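Local coordinates for protein transcriptional activator TenA-1 (Sulfolobus solfataricus P2, PDB 2QZC) that probably acts as a TenA-family thiaminase with the all-helical heme oxygenase-like fold, cleaving thiamin or a related pyrimidine, at residues A[43-54]-A[106-117]. Numbering follows the deposited sequence.
Sequences YYLIQDGKYVED and TGYNLINYAYTR. With IMD (imidazole), chain C.
The ring of Y108 carries K50 on one face and D54 at its edge: K50 CE sits 3.8 Å from the ring centroid, almost on the normal, a CH-pi contact with a cation-pi component from NZ, while Y108 OH gives D54 OD2 a 2.5 Å hydrogen bond on its syn lone pair. Y51 touches two partners. Imidazole covers one of its faces, held by N3 to D48 OD1 and also bonded to E199 OE2, and Y51 CE1 rests over the centre of the Y115 ring, the planes 48° apart. K50 bends at chi3 and chi4, bringing NZ back to T106 O, 2.8 Å away; I103 O also accepts from it. Q47 is the polar hub. Its amide, folded at chi2 (-58°), sends NE2 in plane to G107 O at 3.0 Å, nearly straight, while OE1 takes N109 N at 3.0 Å and N112 ND2 at 2.9 Å from opposite faces. With an alanine here, G107 O and N109 N would probably lose these partners and N112 ND2 would keep just its weak bond to Q47 O, letting the loop before helix 110-125 shift. N109 caps that helix through OD1 and points ND2 at Y43 OH, which also bonds the backbone O of D210. The two nearly parallel helices are thus bridged chiefly by the Q47 amide, with K50 and D54 both engaging Y108. D48 OD1 is hydrogen-bonded to a glycerol as well as to the imidazole, both probably from the crystallisation liquor; aromatic Y51 and Y115 beside acidic D48 and E199 are consistent with a pocket for a flat ligand bearing N-H groups.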
ATOM      1  N   TYR A  43      18.387 -17.776 -13.153  1.00 16.27           N
ATOM      2  CA  TYR A  43      18.920 -17.545 -11.800  1.00 16.28           C
ATOM      3  C   TYR A  43      18.516 -16.119 -11.370  1.00 16.14           C
ATOM      4  O   TYR A  43      18.010 -15.890 -10.227  1.00 15.05           O
ATOM      5  CB  TYR A  43      20.437 -17.653 -11.802  1.00 17.26           C
ATOM      6  CG  TYR A  43      21.093 -17.292 -10.497  1.00 15.84           C
ATOM      7  CD1 TYR A  43      21.309 -15.965 -10.143  1.00 14.94           C
ATOM      8  CD2 TYR A  43      21.474 -18.278  -9.583  1.00 15.31           C
ATOM      9  CE1 TYR A  43      21.906 -15.639  -8.949  1.00 15.64           C
ATOM     10  CE2 TYR A  43      22.091 -17.955  -8.365  1.00 15.68           C
ATOM     11  CZ  TYR A  43      22.289 -16.611  -8.054  1.00 15.69           C
ATOM     12  OH  TYR A  43      22.886 -16.259  -6.867  1.00 16.15           O
ATOM     13  N   TYR A  44      18.756 -15.153 -12.266  1.00 14.92           N
ATOM     14  CA  TYR A  44      18.418 -13.734 -12.019  1.00 14.98           C
ATOM     15  C   TYR A  44      16.929 -13.568 -11.707  1.00 14.34           C
ATOM     16  O   TYR A  44      16.517 -12.870 -10.752  1.00 15.40           O
ATOM     17  CB  TYR A  44      18.828 -12.837 -13.224  1.00 16.01           C
ATOM     18  CG  TYR A  44      18.109 -11.508 -13.240  1.00 15.42           C
ATOM     19  CD1 TYR A  44      18.484 -10.482 -12.367  1.00 16.98           C
ATOM     20  CD2 TYR A  44      17.040 -11.295 -14.097  1.00 15.79           C
ATOM     21  CE1 TYR A  44      17.764  -9.289 -12.351  1.00 15.69           C
ATOM     22  CE2 TYR A  44      16.345 -10.100 -14.106  1.00 16.53           C
ATOM     23  CZ  TYR A  44      16.707  -9.108 -13.222  1.00 18.30           C
ATOM     24  OH  TYR A  44      15.972  -7.933 -13.211  1.00 19.71           O
ATOM     25  N   LEU A  45      16.072 -14.149 -12.555  1.00 14.99           N
ATOM     26  CA  LEU A  45      14.623 -13.996 -12.390  1.00 15.95           C
ATOM     27  C   LEU A  45      14.129 -14.529 -11.064  1.00 15.40           C
ATOM     28  O   LEU A  45      13.184 -13.947 -10.460  1.00 16.02           O
ATOM     29  CB  LEU A  45      13.824 -14.681 -13.499  1.00 17.98           C
ATOM     30  CG  LEU A  45      13.683 -13.890 -14.777  1.00 21.87           C
ATOM     31  CD1 LEU A  45      12.803 -14.753 -15.715  1.00 25.43           C
ATOM     32  CD2 LEU A  45      13.087 -12.448 -14.604  1.00 20.57           C
ATOM     33  N   ILE A  46      14.725 -15.616 -10.594  1.00 15.31           N
ATOM     34  CA  ILE A  46      14.350 -16.178  -9.306  1.00 15.32           C
ATOM     35  C   ILE A  46      14.747 -15.206  -8.188  1.00 15.65           C
ATOM     36  O   ILE A  46      13.919 -14.847  -7.329  1.00 16.45           O
ATOM     37  CB  ILE A  46      14.957 -17.552  -9.092  1.00 16.92           C
ATOM     38  CG1 ILE A  46      14.374 -18.569 -10.098  1.00 17.06           C
ATOM     39  CG2 ILE A  46      14.723 -18.044  -7.658  1.00 16.89           C
ATOM     40  CD1 ILE A  46      15.224 -19.887 -10.155  1.00 17.00           C
ATOM     41  N   GLN A  47      15.976 -14.682  -8.245  1.00 14.05           N
ATOM     42  CA  GLN A  47      16.380 -13.680  -7.242  1.00 13.42           C
ATOM     43  C   GLN A  47      15.513 -12.433  -7.322  1.00 14.46           C
ATOM     44  O   GLN A  47      15.140 -11.855  -6.285  1.00 14.67           O
ATOM     45  CB  GLN A  47      17.864 -13.288  -7.407  1.00 14.23           C
ATOM     46  CG  GLN A  47      18.815 -14.400  -7.037  1.00 15.64           C
ATOM     47  CD  GLN A  47      18.664 -14.908  -5.628  1.00 14.28           C
ATOM     48  OE1 GLN A  47      18.806 -14.137  -4.665  1.00 14.37           O
ATOM     49  NE2 GLN A  47      18.311 -16.207  -5.482  1.00 15.09           N
ATOM     50  N   ASP A  48      15.190 -11.981  -8.533  1.00 14.00           N
ATOM     51  CA  ASP A  48      14.333 -10.817  -8.696  1.00 15.07           C
ATOM     52  C   ASP A  48      12.930 -11.073  -8.130  1.00 14.00           C
ATOM     53  O   ASP A  48      12.328 -10.161  -7.538  1.00 15.78           O
ATOM     54  CB  ASP A  48      14.288 -10.391 -10.171  1.00 17.49           C
ATOM     55  CG  ASP A  48      13.407  -9.215 -10.415  1.00 20.33           C
ATOM     56  OD1 ASP A  48      13.768  -8.124  -9.956  1.00 22.56           O
ATOM     57  OD2 ASP A  48      12.358  -9.397 -11.072  1.00 24.77           O
ATOM     58  N   GLY A  49      12.428 -12.297  -8.259  1.00 16.01           N
ATOM     59  CA  GLY A  49      11.112 -12.676  -7.690  1.00 15.53           C
ATOM     60  C   GLY A  49      11.078 -12.519  -6.176  1.00 16.82           C
ATOM     61  O   GLY A  49      10.056 -12.111  -5.587  1.00 18.19           O
ATOM     62  N   LYS A  50      12.195 -12.831  -5.531  1.00 14.69           N
ATOM     63  CA  LYS A  50      12.326 -12.661  -4.074  1.00 14.68           C
ATOM     64  C   LYS A  50      12.440 -11.179  -3.747  1.00 15.84           C
ATOM     65  O   LYS A  50      11.775 -10.671  -2.836  1.00 16.19           O
ATOM     66  CB  LYS A  50      13.541 -13.408  -3.546  1.00 15.35           C
ATOM     67  CG  LYS A  50      13.515 -14.927  -3.811  1.00 16.05           C
ATOM     68  CD  LYS A  50      14.595 -15.664  -3.053  1.00 15.92           C
ATOM     69  CE  LYS A  50      14.307 -15.849  -1.581  1.00 16.06           C
ATOM     70  NZ  LYS A  50      13.137 -16.759  -1.348  1.00 17.36           N
ATOM     71  N   TYR A  51      13.317 -10.482  -4.458  1.00 14.13           N
ATOM     72  CA  TYR A  51      13.532  -9.074  -4.246  1.00 14.21           C
ATOM     73  C   TYR A  51      12.253  -8.235  -4.343  1.00 14.18           C
ATOM     74  O   TYR A  51      11.965  -7.370  -3.488  1.00 14.69           O
ATOM     75  CB  TYR A  51      14.580  -8.530  -5.269  1.00 13.98           C
ATOM     76  CG  TYR A  51      14.746  -7.054  -5.269  1.00 14.13           C
ATOM     77  CD1 TYR A  51      15.670  -6.441  -4.427  1.00 15.61           C
ATOM     78  CD2 TYR A  51      13.970  -6.218  -6.114  1.00 14.62           C
ATOM     79  CE1 TYR A  51      15.813  -5.042  -4.411  1.00 15.13           C
ATOM     80  CE2 TYR A  51      14.128  -4.861  -6.103  1.00 15.04           C
ATOM     81  CZ  TYR A  51      15.064  -4.257  -5.245  1.00 15.25           C
ATOM     82  OH  TYR A  51      15.294  -2.874  -5.189  1.00 18.52           O
ATOM     83  N   VAL A  52      11.496  -8.445  -5.417  1.00 14.18           N
ATOM     84  CA  VAL A  52      10.294  -7.617  -5.686  0.50 15.70           C
ATOM     85  C   VAL A  52       9.273  -7.719  -4.578  1.00 15.47           C
ATOM     86  O   VAL A  52       8.644  -6.709  -4.210  1.00 16.29           O
ATOM     87  CB  VAL A  52       9.656  -7.935  -7.042  0.50 16.10           C
ATOM     88  CG1 VAL A  52       8.250  -7.306  -7.190  0.50 18.93           C
ATOM     89  CG2 VAL A  52      10.576  -7.431  -8.134  0.50 19.06           C
ATOM     90  N   GLU A  53       9.100  -8.905  -3.999  1.00 14.78           N
ATOM     91  CA  GLU A  53       8.141  -9.025  -2.900  1.00 14.61           C
ATOM     92  C   GLU A  53       8.622  -8.206  -1.683  1.00 14.18           C
ATOM     93  O   GLU A  53       7.849  -7.506  -1.018  1.00 14.72           O
ATOM     94  CB  GLU A  53       7.900 -10.488  -2.516  1.00 16.38           C
ATOM     95  CG  GLU A  53       6.816 -10.589  -1.428  1.00 17.40           C
ATOM     96  CD  GLU A  53       6.521 -11.992  -0.956  1.00 22.88           C
ATOM     97  OE1 GLU A  53       6.766 -12.930  -1.717  1.00 25.63           O
ATOM     98  OE2 GLU A  53       6.027 -12.155   0.179  1.00 22.26           O
ATOM     99  N   ASP A  54       9.907  -8.316  -1.336  1.00 13.93           N
ATOM    100  CA  ASP A  54      10.432  -7.499  -0.229  1.00 13.18           C
ATOM    101  C   ASP A  54      10.372  -6.005  -0.531  1.00 12.53           C
ATOM    102  O   ASP A  54      10.084  -5.194   0.346  1.00 13.29           O
ATOM    103  CB  ASP A  54      11.890  -7.907   0.068  1.00 14.13           C
ATOM    104  CG  ASP A  54      12.010  -9.242   0.762  1.00 14.84           C
ATOM    105  OD1 ASP A  54      11.259  -9.490   1.736  1.00 15.42           O
ATOM    106  OD2 ASP A  54      12.908 -10.011   0.370  1.00 16.30           O
ATOM    107  N   THR A 106      13.926 -21.165  -2.999  1.00 19.59           N
ATOM    108  CA  THR A 106      15.316 -20.767  -3.304  1.00 17.95           C
ATOM    109  C   THR A 106      15.713 -19.697  -2.280  1.00 16.81           C
ATOM    110  O   THR A 106      14.916 -18.847  -1.925  1.00 18.08           O
ATOM    111  CB  THR A 106      15.445 -20.209  -4.716  1.00 18.46           C
ATOM    112  OG1 THR A 106      15.011 -21.225  -5.644  1.00 19.65           O
ATOM    113  CG2 THR A 106      16.902 -19.852  -5.051  1.00 17.03           C
ATOM    114  N   GLY A 107      16.923 -19.797  -1.759  1.00 17.08           N
ATOM    115  CA  GLY A 107      17.392 -18.787  -0.818  1.00 16.74           C
ATOM    116  C   GLY A 107      17.823 -17.521  -1.533  1.00 16.36           C
ATOM    117  O   GLY A 107      17.859 -17.435  -2.765  1.00 16.60           O
ATOM    118  N   TYR A 108      18.116 -16.503  -0.753  1.00 13.85           N
ATOM    119  CA  TYR A 108      18.687 -15.291  -1.293  1.00 12.87           C
ATOM    120  C   TYR A 108      20.202 -15.478  -1.474  1.00 14.62           C
ATOM    121  O   TYR A 108      20.840 -16.142  -0.664  1.00 15.55           O
ATOM    122  CB  TYR A 108      18.573 -14.138  -0.303  1.00 13.38           C
ATOM    123  CG  TYR A 108      17.186 -13.655   0.093  1.00 13.60           C
ATOM    124  CD1 TYR A 108      16.551 -14.208   1.190  1.00 14.75           C
ATOM    125  CD2 TYR A 108      16.549 -12.636  -0.584  1.00 14.24           C
ATOM    126  CE1 TYR A 108      15.322 -13.739   1.617  1.00 15.18           C
ATOM    127  CE2 TYR A 108      15.304 -12.167  -0.190  1.00 13.32           C
ATOM    128  CZ  TYR A 108      14.705 -12.713   0.922  1.00 16.44           C
ATOM    129  OH  TYR A 108      13.481 -12.264   1.376  1.00 18.96           O
ATOM    130  N   ASN A 109      20.777 -14.880  -2.513  1.00 14.26           N
ATOM    131  CA  ASN A 109      22.222 -14.695  -2.492  1.00 14.71           C
ATOM    132  C   ASN A 109      22.554 -13.517  -1.526  1.00 14.35           C
ATOM    133  O   ASN A 109      21.665 -12.783  -1.057  1.00 14.23           O
ATOM    134  CB  ASN A 109      22.838 -14.560  -3.870  1.00 14.60           C
ATOM    135  CG  ASN A 109      22.405 -13.335  -4.655  1.00 15.97           C
ATOM    136  OD1 ASN A 109      22.179 -12.270  -4.093  1.00 15.79           O
ATOM    137  ND2 ASN A 109      22.306 -13.492  -5.994  1.00 14.90           N
ATOM    138  N   LEU A 110      23.824 -13.375  -1.170  1.00 15.11           N
ATOM    139  CA  LEU A 110      24.206 -12.385  -0.162  1.00 14.61           C
ATOM    140  C   LEU A 110      23.829 -10.977  -0.600  1.00 14.34           C
ATOM    141  O   LEU A 110      23.304 -10.197   0.221  1.00 13.49           O
ATOM    142  CB  LEU A 110      25.720 -12.450   0.095  1.00 15.08           C
ATOM    143  CG  LEU A 110      26.300 -11.398   1.053  1.00 18.74           C
ATOM    144  CD1 LEU A 110      25.608 -11.408   2.388  1.00 19.87           C
ATOM    145  CD2 LEU A 110      27.822 -11.590   1.232  1.00 23.48           C
ATOM    146  N   ILE A 111      24.072 -10.622  -1.857  1.00 14.39           N
ATOM    147  CA  ILE A 111      23.774  -9.275  -2.305  1.00 13.51           C
ATOM    148  C   ILE A 111      22.273  -8.972  -2.254  1.00 13.68           C
ATOM    149  O   ILE A 111      21.874  -7.891  -1.801  1.00 13.87           O
ATOM    150  CB  ILE A 111      24.305  -9.032  -3.723  1.00 15.42           C
ATOM    151  CG1 ILE A 111      25.810  -9.189  -3.788  1.00 21.97           C
ATOM    152  CG2 ILE A 111      23.941  -7.606  -4.196  1.00 18.58           C
ATOM    153  CD1 ILE A 111      26.602  -8.207  -2.909  1.00 23.96           C
ATOM    154  N   ASN A 112      21.445  -9.921  -2.683  1.00 13.32           N
ATOM    155  CA  ASN A 112      19.980  -9.735  -2.625  1.00 12.70           C
ATOM    156  C   ASN A 112      19.510  -9.602  -1.180  1.00 14.07           C
ATOM    157  O   ASN A 112      18.665  -8.763  -0.802  1.00 13.36           O
ATOM    158  CB  ASN A 112      19.326 -10.910  -3.329  1.00 12.39           C
ATOM    159  CG  ASN A 112      17.857 -10.716  -3.625  1.00 14.25           C
ATOM    160  OD1 ASN A 112      17.315  -9.626  -3.453  1.00 14.66           O
ATOM    161  ND2 ASN A 112      17.225 -11.815  -4.111  1.00 13.69           N
ATOM    162  N   TYR A 113      20.069 -10.460  -0.322  1.00 12.98           N
ATOM    163  CA  TYR A 113      19.716 -10.395   1.107  1.00 13.81           C
ATOM    164  C   TYR A 113      20.012  -9.008   1.663  1.00 13.18           C
ATOM    165  O   TYR A 113      19.185  -8.314   2.277  1.00 13.64           O
ATOM    166  CB  TYR A 113      20.436 -11.488   1.917  1.00 14.71           C
ATOM    167  CG  TYR A 113      19.888 -11.525   3.337  1.00 14.84           C
ATOM    168  CD1 TYR A 113      18.696 -12.155   3.616  1.00 16.66           C
ATOM    169  CD2 TYR A 113      20.521 -10.898   4.367  1.00 14.92           C
ATOM    170  CE1 TYR A 113      18.142 -12.145   4.883  1.00 15.25           C
ATOM    171  CE2 TYR A 113      19.959 -10.875   5.669  1.00 16.05           C
ATOM    172  CZ  TYR A 113      18.784 -11.524   5.907  1.00 14.54           C
ATOM    173  OH  TYR A 113      18.192 -11.461   7.149  1.00 14.66           O
ATOM    174  N   ALA A 114      21.237  -8.540   1.425  1.00 13.67           N
ATOM    175  CA  ALA A 114      21.647  -7.227   1.904  1.00 12.77           C
ATOM    176  C   ALA A 114      20.798  -6.093   1.329  1.00 12.82           C
ATOM    177  O   ALA A 114      20.411  -5.149   2.046  1.00 13.49           O
ATOM    178  CB  ALA A 114      23.147  -6.990   1.531  1.00 15.00           C
ATOM    179  N   TYR A 115      20.527  -6.165   0.040  1.00 12.73           N
ATOM    180  CA  TYR A 115      19.795  -5.121  -0.671  1.00 13.24           C
ATOM    181  C   TYR A 115      18.366  -5.013  -0.129  1.00 13.14           C
ATOM    182  O   TYR A 115      17.855  -3.899   0.174  1.00 13.28           O
ATOM    183  CB  TYR A 115      19.826  -5.385  -2.157  1.00 13.69           C
ATOM    184  CG  TYR A 115      19.371  -4.272  -3.096  1.00 13.23           C
ATOM    185  CD1 TYR A 115      19.021  -2.983  -2.677  1.00 13.99           C
ATOM    186  CD2 TYR A 115      19.431  -4.508  -4.474  1.00 15.03           C
ATOM    187  CE1 TYR A 115      18.652  -1.987  -3.582  1.00 13.50           C
ATOM    188  CE2 TYR A 115      19.093  -3.500  -5.383  1.00 14.86           C
ATOM    189  CZ  TYR A 115      18.702  -2.234  -4.934  1.00 14.31           C
ATOM    190  OH  TYR A 115      18.349  -1.265  -5.853  1.00 16.62           O
ATOM    191  N   THR A 116      17.726  -6.171   0.006  1.00 12.76           N
ATOM    192  CA  THR A 116      16.372  -6.143   0.585  1.00 12.43           C
ATOM    193  C   THR A 116      16.382  -5.595   2.014  1.00 12.64           C
ATOM    194  O   THR A 116      15.507  -4.820   2.382  1.00 13.67           O
ATOM    195  CB  THR A 116      15.677  -7.506   0.483  1.00 14.13           C
ATOM    196  OG1 THR A 116      16.410  -8.475   1.241  1.00 15.19           O
ATOM    197  CG2 THR A 116      15.472  -7.939  -0.972  1.00 15.36           C
ATOM    198  N   ARG A 117      17.353  -6.010   2.846  1.00 11.77           N
ATOM    199  CA  ARG A 117      17.413  -5.492   4.212  0.50 11.40           C
ATOM    200  C   ARG A 117      17.699  -3.993   4.262  1.00 12.87           C
ATOM    201  O   ARG A 117      17.230  -3.283   5.180  1.00 13.39           O
ATOM    202  CB  ARG A 117      18.340  -6.336   5.107  0.50 12.28           C
ATOM    203  CG  ARG A 117      17.661  -7.529   5.732  0.50 11.03           C
ATOM    204  CD  ARG A 117      16.984  -8.461   4.761  0.50 16.06           C
ATOM    205  NE  ARG A 117      16.362  -9.589   5.445  0.50  9.65           N
ATOM    206  CZ  ARG A 117      15.509 -10.431   4.869  0.50 14.22           C
ATOM    207  NH1 ARG A 117      15.168 -10.318   3.598  0.50 16.40           N
ATOM    208  NH2 ARG A 117      15.042 -11.431   5.587  0.50 12.92           N
TER
HETATM  209  N1  IMD C 214      16.823  -4.585  -8.664  1.00 20.07           N
HETATM  210  C2  IMD C 214      15.723  -4.939  -9.289  1.00 21.19           C
HETATM  211  N3  IMD C 214      15.602  -6.248  -9.159  1.00 20.45           N
HETATM  212  C4  IMD C 214      16.610  -6.708  -8.414  1.00 20.89           C
HETATM  213  C5  IMD C 214      17.404  -5.641  -8.080  1.00 22.51           C
HETATM  214  O   HOH W   1      12.030 -11.007   3.936  1.00 21.91           O